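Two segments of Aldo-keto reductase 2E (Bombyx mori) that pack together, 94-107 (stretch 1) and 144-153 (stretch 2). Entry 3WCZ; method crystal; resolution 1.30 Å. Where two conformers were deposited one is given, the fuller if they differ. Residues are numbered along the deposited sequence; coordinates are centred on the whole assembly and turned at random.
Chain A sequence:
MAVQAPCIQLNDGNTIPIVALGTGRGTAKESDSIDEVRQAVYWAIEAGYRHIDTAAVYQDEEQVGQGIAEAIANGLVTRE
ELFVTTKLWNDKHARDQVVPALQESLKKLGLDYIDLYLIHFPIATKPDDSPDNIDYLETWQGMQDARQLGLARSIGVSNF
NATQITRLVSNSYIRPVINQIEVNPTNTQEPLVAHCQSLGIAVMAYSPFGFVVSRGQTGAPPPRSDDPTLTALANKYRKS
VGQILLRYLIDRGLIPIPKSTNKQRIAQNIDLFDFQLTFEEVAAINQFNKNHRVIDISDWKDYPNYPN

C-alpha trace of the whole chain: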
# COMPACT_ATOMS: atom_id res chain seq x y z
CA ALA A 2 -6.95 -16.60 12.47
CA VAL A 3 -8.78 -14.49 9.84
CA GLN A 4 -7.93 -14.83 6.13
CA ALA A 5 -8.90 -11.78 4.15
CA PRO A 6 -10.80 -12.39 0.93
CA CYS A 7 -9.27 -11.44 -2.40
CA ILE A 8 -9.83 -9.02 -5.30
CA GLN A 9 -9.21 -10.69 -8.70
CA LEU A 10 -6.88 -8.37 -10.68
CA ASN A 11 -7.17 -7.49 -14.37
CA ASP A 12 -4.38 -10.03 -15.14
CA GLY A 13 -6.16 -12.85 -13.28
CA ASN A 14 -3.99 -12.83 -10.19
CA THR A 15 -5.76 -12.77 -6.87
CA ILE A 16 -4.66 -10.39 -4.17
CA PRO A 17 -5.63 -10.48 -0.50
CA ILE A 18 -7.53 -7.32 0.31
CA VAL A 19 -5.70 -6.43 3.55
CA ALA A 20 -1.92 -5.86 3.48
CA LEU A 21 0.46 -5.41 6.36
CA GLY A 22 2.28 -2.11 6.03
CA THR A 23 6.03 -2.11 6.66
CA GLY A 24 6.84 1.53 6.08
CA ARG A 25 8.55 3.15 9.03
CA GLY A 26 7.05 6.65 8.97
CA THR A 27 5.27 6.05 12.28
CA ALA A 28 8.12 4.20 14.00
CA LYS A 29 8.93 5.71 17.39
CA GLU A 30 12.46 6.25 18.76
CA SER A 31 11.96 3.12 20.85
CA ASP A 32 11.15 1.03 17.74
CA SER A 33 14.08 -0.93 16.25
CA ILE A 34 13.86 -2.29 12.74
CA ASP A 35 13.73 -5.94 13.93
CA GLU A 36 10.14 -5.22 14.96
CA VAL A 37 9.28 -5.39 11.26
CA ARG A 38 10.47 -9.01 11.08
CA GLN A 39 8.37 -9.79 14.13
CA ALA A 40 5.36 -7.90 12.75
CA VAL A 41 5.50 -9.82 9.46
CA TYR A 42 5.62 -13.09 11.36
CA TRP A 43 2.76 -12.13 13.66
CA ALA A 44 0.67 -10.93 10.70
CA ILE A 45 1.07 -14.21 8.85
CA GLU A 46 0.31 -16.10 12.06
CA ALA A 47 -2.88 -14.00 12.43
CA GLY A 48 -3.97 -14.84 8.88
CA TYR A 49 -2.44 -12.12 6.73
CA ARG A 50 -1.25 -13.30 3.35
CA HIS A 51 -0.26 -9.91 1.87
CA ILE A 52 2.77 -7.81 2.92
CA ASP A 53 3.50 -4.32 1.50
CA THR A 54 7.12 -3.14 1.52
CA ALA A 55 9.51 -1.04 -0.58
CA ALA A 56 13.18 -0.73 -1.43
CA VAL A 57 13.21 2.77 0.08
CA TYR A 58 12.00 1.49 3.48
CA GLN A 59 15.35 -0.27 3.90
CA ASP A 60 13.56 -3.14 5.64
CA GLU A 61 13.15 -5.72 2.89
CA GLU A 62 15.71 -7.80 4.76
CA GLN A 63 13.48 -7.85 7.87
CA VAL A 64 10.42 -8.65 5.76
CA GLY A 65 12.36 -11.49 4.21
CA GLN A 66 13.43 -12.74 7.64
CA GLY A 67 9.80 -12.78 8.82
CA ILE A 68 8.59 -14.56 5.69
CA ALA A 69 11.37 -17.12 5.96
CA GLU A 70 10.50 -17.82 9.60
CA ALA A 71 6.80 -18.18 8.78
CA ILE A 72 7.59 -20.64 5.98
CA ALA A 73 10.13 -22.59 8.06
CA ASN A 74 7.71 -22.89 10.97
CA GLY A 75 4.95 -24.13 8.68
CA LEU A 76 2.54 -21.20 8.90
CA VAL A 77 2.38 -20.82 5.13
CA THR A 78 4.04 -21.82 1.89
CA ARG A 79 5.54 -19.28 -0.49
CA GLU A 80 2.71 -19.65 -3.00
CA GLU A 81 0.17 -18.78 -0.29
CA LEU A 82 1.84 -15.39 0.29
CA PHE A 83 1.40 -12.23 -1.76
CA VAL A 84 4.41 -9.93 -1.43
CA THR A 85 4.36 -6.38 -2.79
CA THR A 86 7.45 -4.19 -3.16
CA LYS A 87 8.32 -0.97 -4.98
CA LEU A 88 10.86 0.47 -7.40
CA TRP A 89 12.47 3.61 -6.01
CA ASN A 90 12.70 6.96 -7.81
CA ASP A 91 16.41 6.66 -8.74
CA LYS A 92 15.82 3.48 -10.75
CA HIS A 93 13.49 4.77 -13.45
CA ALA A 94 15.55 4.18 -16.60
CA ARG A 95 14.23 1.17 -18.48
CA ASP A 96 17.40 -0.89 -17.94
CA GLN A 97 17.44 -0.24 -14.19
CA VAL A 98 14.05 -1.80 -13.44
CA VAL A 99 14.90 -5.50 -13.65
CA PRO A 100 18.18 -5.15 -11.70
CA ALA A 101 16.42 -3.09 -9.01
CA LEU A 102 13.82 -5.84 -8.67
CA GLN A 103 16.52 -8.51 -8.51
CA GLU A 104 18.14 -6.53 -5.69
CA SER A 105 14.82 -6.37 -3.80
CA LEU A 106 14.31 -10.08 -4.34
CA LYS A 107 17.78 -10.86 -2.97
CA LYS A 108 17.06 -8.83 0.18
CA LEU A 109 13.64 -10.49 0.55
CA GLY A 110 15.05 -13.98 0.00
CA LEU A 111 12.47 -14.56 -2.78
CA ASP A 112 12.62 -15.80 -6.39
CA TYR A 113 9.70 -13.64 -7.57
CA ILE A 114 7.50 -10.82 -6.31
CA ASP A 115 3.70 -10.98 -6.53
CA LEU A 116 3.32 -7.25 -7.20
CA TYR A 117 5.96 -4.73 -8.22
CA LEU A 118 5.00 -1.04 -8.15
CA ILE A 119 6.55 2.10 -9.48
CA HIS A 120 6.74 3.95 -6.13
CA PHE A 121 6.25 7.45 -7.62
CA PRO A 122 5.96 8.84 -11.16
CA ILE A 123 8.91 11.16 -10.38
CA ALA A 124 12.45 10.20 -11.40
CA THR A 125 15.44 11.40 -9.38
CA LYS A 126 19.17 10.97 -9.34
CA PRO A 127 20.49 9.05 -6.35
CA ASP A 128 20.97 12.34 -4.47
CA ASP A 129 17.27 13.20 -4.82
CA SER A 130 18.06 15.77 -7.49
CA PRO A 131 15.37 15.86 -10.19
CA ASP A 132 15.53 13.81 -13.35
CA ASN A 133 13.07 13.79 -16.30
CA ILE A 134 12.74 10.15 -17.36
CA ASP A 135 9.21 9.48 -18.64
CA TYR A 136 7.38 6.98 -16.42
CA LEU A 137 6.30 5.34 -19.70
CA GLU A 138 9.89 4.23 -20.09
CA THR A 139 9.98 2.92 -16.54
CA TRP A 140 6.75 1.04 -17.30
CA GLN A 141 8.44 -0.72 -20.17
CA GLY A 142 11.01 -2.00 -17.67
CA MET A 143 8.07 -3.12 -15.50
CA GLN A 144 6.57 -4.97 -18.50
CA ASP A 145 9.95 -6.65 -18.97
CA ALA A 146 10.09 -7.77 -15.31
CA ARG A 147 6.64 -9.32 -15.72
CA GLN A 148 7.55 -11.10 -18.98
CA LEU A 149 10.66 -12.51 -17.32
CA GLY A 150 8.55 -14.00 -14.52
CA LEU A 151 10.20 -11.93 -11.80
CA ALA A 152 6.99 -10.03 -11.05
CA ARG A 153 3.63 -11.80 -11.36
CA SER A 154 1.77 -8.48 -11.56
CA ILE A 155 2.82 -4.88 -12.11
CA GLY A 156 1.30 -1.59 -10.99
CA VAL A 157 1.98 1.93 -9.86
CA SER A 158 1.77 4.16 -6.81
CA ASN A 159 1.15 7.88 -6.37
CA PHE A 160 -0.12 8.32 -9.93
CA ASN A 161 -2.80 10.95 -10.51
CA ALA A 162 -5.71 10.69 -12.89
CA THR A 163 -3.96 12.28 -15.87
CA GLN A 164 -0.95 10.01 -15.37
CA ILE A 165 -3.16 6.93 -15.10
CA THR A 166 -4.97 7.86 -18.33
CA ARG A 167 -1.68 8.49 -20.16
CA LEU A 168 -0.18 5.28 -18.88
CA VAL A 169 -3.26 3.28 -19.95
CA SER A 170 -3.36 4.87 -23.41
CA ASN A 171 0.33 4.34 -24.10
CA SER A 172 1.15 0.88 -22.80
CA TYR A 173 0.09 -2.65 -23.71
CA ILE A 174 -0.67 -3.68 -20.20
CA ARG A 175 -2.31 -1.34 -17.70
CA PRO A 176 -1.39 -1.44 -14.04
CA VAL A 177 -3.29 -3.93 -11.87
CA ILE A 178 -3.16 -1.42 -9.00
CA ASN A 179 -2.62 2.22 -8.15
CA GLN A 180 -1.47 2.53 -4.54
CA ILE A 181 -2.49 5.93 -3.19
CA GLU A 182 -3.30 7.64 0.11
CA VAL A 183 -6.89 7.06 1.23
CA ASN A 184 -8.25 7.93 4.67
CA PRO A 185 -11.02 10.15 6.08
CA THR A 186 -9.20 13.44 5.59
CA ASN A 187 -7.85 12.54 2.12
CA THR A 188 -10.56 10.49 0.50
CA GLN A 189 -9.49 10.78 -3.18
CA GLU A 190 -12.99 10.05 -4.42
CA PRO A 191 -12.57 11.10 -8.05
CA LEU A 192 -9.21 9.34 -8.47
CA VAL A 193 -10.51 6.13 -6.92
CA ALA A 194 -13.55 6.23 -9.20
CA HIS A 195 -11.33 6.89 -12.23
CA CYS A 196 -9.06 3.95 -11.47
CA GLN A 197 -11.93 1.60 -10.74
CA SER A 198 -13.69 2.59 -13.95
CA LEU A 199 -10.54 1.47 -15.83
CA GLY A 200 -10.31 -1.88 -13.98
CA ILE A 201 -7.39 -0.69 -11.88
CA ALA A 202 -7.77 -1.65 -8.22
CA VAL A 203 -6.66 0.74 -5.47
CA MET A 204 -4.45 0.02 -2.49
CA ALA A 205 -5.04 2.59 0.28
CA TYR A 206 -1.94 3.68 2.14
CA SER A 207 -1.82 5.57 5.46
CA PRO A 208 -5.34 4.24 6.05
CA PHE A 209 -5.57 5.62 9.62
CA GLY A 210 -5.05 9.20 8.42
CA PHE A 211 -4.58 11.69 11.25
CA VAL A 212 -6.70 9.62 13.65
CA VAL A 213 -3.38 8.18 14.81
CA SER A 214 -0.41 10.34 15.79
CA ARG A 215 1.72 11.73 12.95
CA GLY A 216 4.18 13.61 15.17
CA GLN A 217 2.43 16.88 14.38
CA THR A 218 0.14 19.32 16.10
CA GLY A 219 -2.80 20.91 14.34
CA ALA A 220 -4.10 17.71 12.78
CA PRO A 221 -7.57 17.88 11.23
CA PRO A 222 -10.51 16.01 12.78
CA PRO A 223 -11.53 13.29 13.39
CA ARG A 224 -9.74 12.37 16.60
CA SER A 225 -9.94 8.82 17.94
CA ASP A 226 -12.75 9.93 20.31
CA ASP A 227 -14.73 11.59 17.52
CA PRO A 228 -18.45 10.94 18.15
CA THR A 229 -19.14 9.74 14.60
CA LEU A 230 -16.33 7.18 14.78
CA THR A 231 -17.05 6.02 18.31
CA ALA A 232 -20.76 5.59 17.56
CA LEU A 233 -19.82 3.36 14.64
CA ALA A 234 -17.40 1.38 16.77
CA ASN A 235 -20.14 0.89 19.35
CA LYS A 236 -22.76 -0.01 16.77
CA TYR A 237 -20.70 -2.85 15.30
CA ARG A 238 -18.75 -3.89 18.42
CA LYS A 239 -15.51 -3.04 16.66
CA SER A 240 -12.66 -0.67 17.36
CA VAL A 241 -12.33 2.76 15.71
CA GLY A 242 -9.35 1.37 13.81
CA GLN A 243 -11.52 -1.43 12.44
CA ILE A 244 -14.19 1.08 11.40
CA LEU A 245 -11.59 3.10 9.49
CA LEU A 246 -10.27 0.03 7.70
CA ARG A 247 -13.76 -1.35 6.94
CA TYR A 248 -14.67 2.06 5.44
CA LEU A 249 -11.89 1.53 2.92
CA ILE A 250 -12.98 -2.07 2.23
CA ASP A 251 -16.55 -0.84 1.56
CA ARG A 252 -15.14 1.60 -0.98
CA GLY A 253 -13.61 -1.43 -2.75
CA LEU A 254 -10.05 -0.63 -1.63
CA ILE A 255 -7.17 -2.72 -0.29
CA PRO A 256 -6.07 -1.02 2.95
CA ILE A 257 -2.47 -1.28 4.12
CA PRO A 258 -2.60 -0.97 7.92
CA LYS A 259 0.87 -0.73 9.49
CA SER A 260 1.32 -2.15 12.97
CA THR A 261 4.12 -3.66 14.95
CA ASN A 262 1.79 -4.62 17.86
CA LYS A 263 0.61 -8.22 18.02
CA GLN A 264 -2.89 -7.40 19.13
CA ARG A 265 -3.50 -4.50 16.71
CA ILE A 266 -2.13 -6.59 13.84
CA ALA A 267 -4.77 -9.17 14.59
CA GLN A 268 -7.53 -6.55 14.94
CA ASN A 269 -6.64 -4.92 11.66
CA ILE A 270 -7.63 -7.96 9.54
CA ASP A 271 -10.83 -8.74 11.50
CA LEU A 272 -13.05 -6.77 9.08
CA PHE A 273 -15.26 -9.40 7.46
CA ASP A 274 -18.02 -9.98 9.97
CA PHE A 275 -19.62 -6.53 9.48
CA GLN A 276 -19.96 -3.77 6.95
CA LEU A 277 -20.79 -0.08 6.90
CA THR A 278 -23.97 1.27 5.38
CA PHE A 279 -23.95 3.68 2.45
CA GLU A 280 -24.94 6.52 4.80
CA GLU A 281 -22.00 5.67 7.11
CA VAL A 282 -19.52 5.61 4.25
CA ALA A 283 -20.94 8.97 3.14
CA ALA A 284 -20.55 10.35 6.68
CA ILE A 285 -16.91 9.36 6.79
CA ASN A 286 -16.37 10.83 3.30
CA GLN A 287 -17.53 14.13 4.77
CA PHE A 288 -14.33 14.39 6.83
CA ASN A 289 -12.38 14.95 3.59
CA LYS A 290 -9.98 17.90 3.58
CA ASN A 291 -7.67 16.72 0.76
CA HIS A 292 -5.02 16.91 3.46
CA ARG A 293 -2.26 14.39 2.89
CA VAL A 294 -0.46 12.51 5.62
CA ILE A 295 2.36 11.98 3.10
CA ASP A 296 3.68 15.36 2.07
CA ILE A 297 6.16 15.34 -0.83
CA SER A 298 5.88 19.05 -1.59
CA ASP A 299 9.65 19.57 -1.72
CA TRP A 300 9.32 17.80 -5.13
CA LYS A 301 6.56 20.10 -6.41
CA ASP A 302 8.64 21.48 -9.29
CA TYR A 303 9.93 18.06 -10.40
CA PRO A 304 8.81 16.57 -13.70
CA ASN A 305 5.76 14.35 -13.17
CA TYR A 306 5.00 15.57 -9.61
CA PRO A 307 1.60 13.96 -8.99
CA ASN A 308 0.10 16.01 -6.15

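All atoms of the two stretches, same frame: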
# COMPACT_ATOMS: atom_id res chain seq x y z
N ALA A 94 15.20 4.50 -15.22
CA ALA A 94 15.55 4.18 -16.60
C ALA A 94 15.13 2.76 -16.90
O ALA A 94 15.18 1.90 -16.04
CB ALA A 94 17.04 4.38 -16.82
N ARG A 95 14.75 2.48 -18.15
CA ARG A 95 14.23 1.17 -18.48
C ARG A 95 15.13 0.04 -17.97
O ARG A 95 14.67 -0.91 -17.35
CB ARG A 95 14.00 1.04 -20.00
CG ARG A 95 13.57 -0.36 -20.46
CD ARG A 95 14.72 -1.21 -20.99
NE ARG A 95 15.51 -0.50 -22.00
CZ ARG A 95 15.20 -0.42 -23.29
NH1 ARG A 95 14.10 -1.01 -23.76
NH2 ARG A 95 15.99 0.26 -24.11
N ASP A 96 16.42 0.15 -18.25
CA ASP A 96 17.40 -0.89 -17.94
C ASP A 96 17.69 -1.06 -16.47
O ASP A 96 18.33 -2.03 -16.10
CB ASP A 96 18.70 -0.61 -18.68
CG ASP A 96 18.51 -0.53 -20.17
OD1 ASP A 96 17.80 0.39 -20.62
OD2 ASP A 96 19.10 -1.39 -20.88
N GLN A 97 17.22 -0.15 -15.64
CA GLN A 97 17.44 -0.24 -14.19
C GLN A 97 16.36 -1.04 -13.48
O GLN A 97 16.56 -1.47 -12.35
CB GLN A 97 17.47 1.16 -13.57
CG GLN A 97 18.65 1.97 -14.00
CD GLN A 97 18.57 3.34 -13.35
OE1 GLN A 97 17.70 4.16 -13.69
NE2 GLN A 97 19.46 3.59 -12.38
N VAL A 98 15.22 -1.24 -14.12
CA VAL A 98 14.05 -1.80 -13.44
C VAL A 98 14.29 -3.25 -13.04
O VAL A 98 14.10 -3.62 -11.85
CB VAL A 98 12.77 -1.61 -14.28
CG1 VAL A 98 11.55 -2.25 -13.61
CG2 VAL A 98 12.51 -0.13 -14.54
N VAL A 99 14.69 -4.10 -13.97
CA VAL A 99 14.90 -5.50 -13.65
C VAL A 99 16.00 -5.67 -12.58
O VAL A 99 15.79 -6.40 -11.62
CB VAL A 99 15.10 -6.36 -14.94
CG1 VAL A 99 15.61 -7.76 -14.60
CG2 VAL A 99 13.78 -6.46 -15.71
N PRO A 100 17.17 -5.01 -12.75
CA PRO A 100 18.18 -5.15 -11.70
C PRO A 100 17.70 -4.64 -10.33
O PRO A 100 18.08 -5.22 -9.30
CB PRO A 100 19.36 -4.32 -12.25
CG PRO A 100 19.21 -4.44 -13.73
CD PRO A 100 17.72 -4.40 -13.97
N ALA A 101 16.92 -3.57 -10.30
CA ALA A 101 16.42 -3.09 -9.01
C ALA A 101 15.51 -4.13 -8.37
O ALA A 101 15.54 -4.35 -7.15
CB ALA A 101 15.69 -1.76 -9.17
N LEU A 102 14.69 -4.77 -9.18
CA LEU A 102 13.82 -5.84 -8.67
C LEU A 102 14.64 -7.03 -8.18
O LEU A 102 14.36 -7.59 -7.11
CB LEU A 102 12.82 -6.28 -9.72
CG LEU A 102 11.93 -7.48 -9.37
CD1 LEU A 102 11.16 -7.25 -8.08
CD2 LEU A 102 10.95 -7.74 -10.47
N GLN A 103 15.68 -7.40 -8.92
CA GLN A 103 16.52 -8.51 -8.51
C GLN A 103 17.20 -8.19 -7.17
O GLN A 103 17.37 -9.08 -6.33
CB GLN A 103 17.57 -8.80 -9.58
CG GLN A 103 16.99 -9.35 -10.87
CD GLN A 103 18.02 -9.43 -12.01
OE1 GLN A 103 18.81 -8.52 -12.20
NE2 GLN A 103 17.99 -10.52 -12.76
N GLU A 104 17.57 -6.94 -6.96
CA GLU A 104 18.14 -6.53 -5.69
C GLU A 104 17.11 -6.66 -4.56
O GLU A 104 17.42 -7.18 -3.48
CB GLU A 104 18.70 -5.10 -5.80
CG GLU A 104 19.23 -4.51 -4.54
CD GLU A 104 19.92 -3.18 -4.79
OE1 GLU A 104 20.47 -3.00 -5.91
OE2 GLU A 104 19.93 -2.32 -3.87
N SER A 105 15.89 -6.19 -4.78
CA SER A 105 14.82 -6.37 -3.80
C SER A 105 14.60 -7.85 -3.48
O SER A 105 14.45 -8.22 -2.31
CB SER A 105 13.53 -5.74 -4.31
OG SER A 105 13.50 -4.35 -4.10
N LEU A 106 14.52 -8.67 -4.52
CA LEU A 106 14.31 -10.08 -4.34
C LEU A 106 15.43 -10.74 -3.53
O LEU A 106 15.16 -11.62 -2.71
CB LEU A 106 14.19 -10.79 -5.68
CG LEU A 106 12.91 -10.46 -6.46
CD1 LEU A 106 12.96 -11.08 -7.87
CD2 LEU A 106 11.64 -10.94 -5.76
N LYS A 107 16.67 -10.35 -3.77
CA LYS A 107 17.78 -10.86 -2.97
C LYS A 107 17.61 -10.49 -1.48
O LYS A 107 17.78 -11.33 -0.60
CB LYS A 107 19.13 -10.39 -3.54
CG LYS A 107 20.34 -11.06 -2.90
CD LYS A 107 21.60 -10.65 -3.64
CE LYS A 107 22.84 -11.40 -3.17
NZ LYS A 107 24.05 -10.96 -3.95
N GLN A 144 7.10 -3.96 -17.59
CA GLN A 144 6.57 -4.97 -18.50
C GLN A 144 7.60 -6.06 -18.72
O GLN A 144 7.26 -7.23 -18.74
CB GLN A 144 6.11 -4.31 -19.82
CG GLN A 144 4.87 -3.46 -19.64
CD GLN A 144 4.46 -2.64 -20.83
OE1 GLN A 144 3.25 -2.35 -21.00
NE2 GLN A 144 5.40 -2.31 -21.70
N ASP A 145 8.86 -5.67 -18.84
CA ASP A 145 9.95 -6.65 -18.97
C ASP A 145 10.07 -7.56 -17.73
O ASP A 145 10.23 -8.78 -17.86
CB ASP A 145 11.29 -5.95 -19.20
CG ASP A 145 11.38 -5.20 -20.53
OD1 ASP A 145 10.58 -5.44 -21.44
OD2 ASP A 145 12.29 -4.33 -20.60
N ALA A 146 10.01 -6.97 -16.54
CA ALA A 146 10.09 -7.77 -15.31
C ALA A 146 8.96 -8.79 -15.24
O ALA A 146 9.19 -9.91 -14.79
CB ALA A 146 10.06 -6.90 -14.10
N ARG A 147 7.77 -8.40 -15.69
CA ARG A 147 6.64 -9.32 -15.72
C ARG A 147 6.89 -10.44 -16.75
O ARG A 147 6.67 -11.62 -16.45
CB ARG A 147 5.37 -8.56 -16.06
CG ARG A 147 4.08 -9.37 -16.05
CD ARG A 147 3.04 -8.55 -16.84
NE ARG A 147 2.02 -9.32 -17.57
CZ ARG A 147 1.04 -9.95 -16.93
NH1 ARG A 147 1.01 -9.93 -15.60
NH2 ARG A 147 0.12 -10.61 -17.61
N GLN A 148 7.38 -10.09 -17.94
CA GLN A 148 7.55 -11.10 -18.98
C GLN A 148 8.63 -12.09 -18.59
O GLN A 148 8.54 -13.26 -18.95
CB GLN A 148 7.87 -10.48 -20.33
CG GLN A 148 6.75 -9.67 -20.95
CD GLN A 148 5.45 -10.46 -21.25
OE1 GLN A 148 5.36 -11.70 -21.13
NE2 GLN A 148 4.41 -9.70 -21.56
N LEU A 149 9.65 -11.63 -17.86
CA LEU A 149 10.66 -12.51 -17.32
C LEU A 149 10.22 -13.41 -16.17
O LEU A 149 10.97 -14.30 -15.76
CB LEU A 149 11.85 -11.70 -16.86
CG LEU A 149 12.61 -10.94 -17.94
CD1 LEU A 149 13.63 -10.02 -17.25
CD2 LEU A 149 13.30 -11.86 -18.95
N GLY A 150 9.03 -13.20 -15.64
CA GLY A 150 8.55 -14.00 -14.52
C GLY A 150 8.99 -13.51 -13.16
O GLY A 150 8.69 -14.15 -12.15
N LEU A 151 9.70 -12.40 -13.09
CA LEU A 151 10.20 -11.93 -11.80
C LEU A 151 9.13 -11.22 -10.97
O LEU A 151 9.24 -11.17 -9.75
CB LEU A 151 11.41 -11.01 -12.00
CG LEU A 151 12.65 -11.66 -12.61
CD1 LEU A 151 13.68 -10.59 -12.97
CD2 LEU A 151 13.22 -12.68 -11.64
N ALA A 152 8.16 -10.65 -11.66
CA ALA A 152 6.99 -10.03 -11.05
C ALA A 152 5.75 -10.66 -11.65
O ALA A 152 5.60 -10.69 -12.88
CB ALA A 152 6.97 -8.56 -11.30
N ARG A 153 4.85 -11.18 -10.84
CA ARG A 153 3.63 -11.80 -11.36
C ARG A 153 2.69 -10.74 -11.89
O ARG A 153 2.06 -10.92 -12.95
CB ARG A 153 2.92 -12.60 -10.27
CG ARG A 153 3.70 -13.79 -9.77
CD ARG A 153 3.68 -14.95 -10.74
NE ARG A 153 4.32 -16.13 -10.15
CZ ARG A 153 5.55 -16.54 -10.40
NH1 ARG A 153 6.35 -15.88 -11.26
NH2 ARG A 153 6.00 -17.63 -9.80

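No hydrogen bond or salt bridge joins these two segments; the contact rests mainly on aliphatic side chains, and much of it on L151, which lies beyond the helical turns of its own segment. G150 is the first residue to leave helical phi/psi, and its positive phi (85°) completes a Schellman motif. A β-carbon at these backbone angles would be jammed against the carbonyl O of L149. The turn is tied back by G150 N to R147 O (3.0 Å) and L151 N to A146 O (3.1 Å), and it leaves L151 directed toward helix 95-107.

That helix meets L151 with residues spaced along one face. V99 CG1 lies 3.8 Å from L151 CD1, L102 CD2 3.6 Å from L151 CB, and L106 CD1 4.1 Å from L151 CD2, so the leucine spans nearly two turns. L102 CD2 also packs 3.8 Å from A146 CB and 4.1 Å from A152 CB.

The helix axes cross at -50° and approach to 9.2 Å. The small side chain of A146 accompanies the closest backbone approach, 5.6 Å between V99 CA and A146 CA, with V99 CG2 3.9 Å from A146 N. At the margin, R95 CD lies 4.0 Å from D145 OD2, but the guanidinium of R95 instead pairs with D96, NE to OD1 at 2.8 Å.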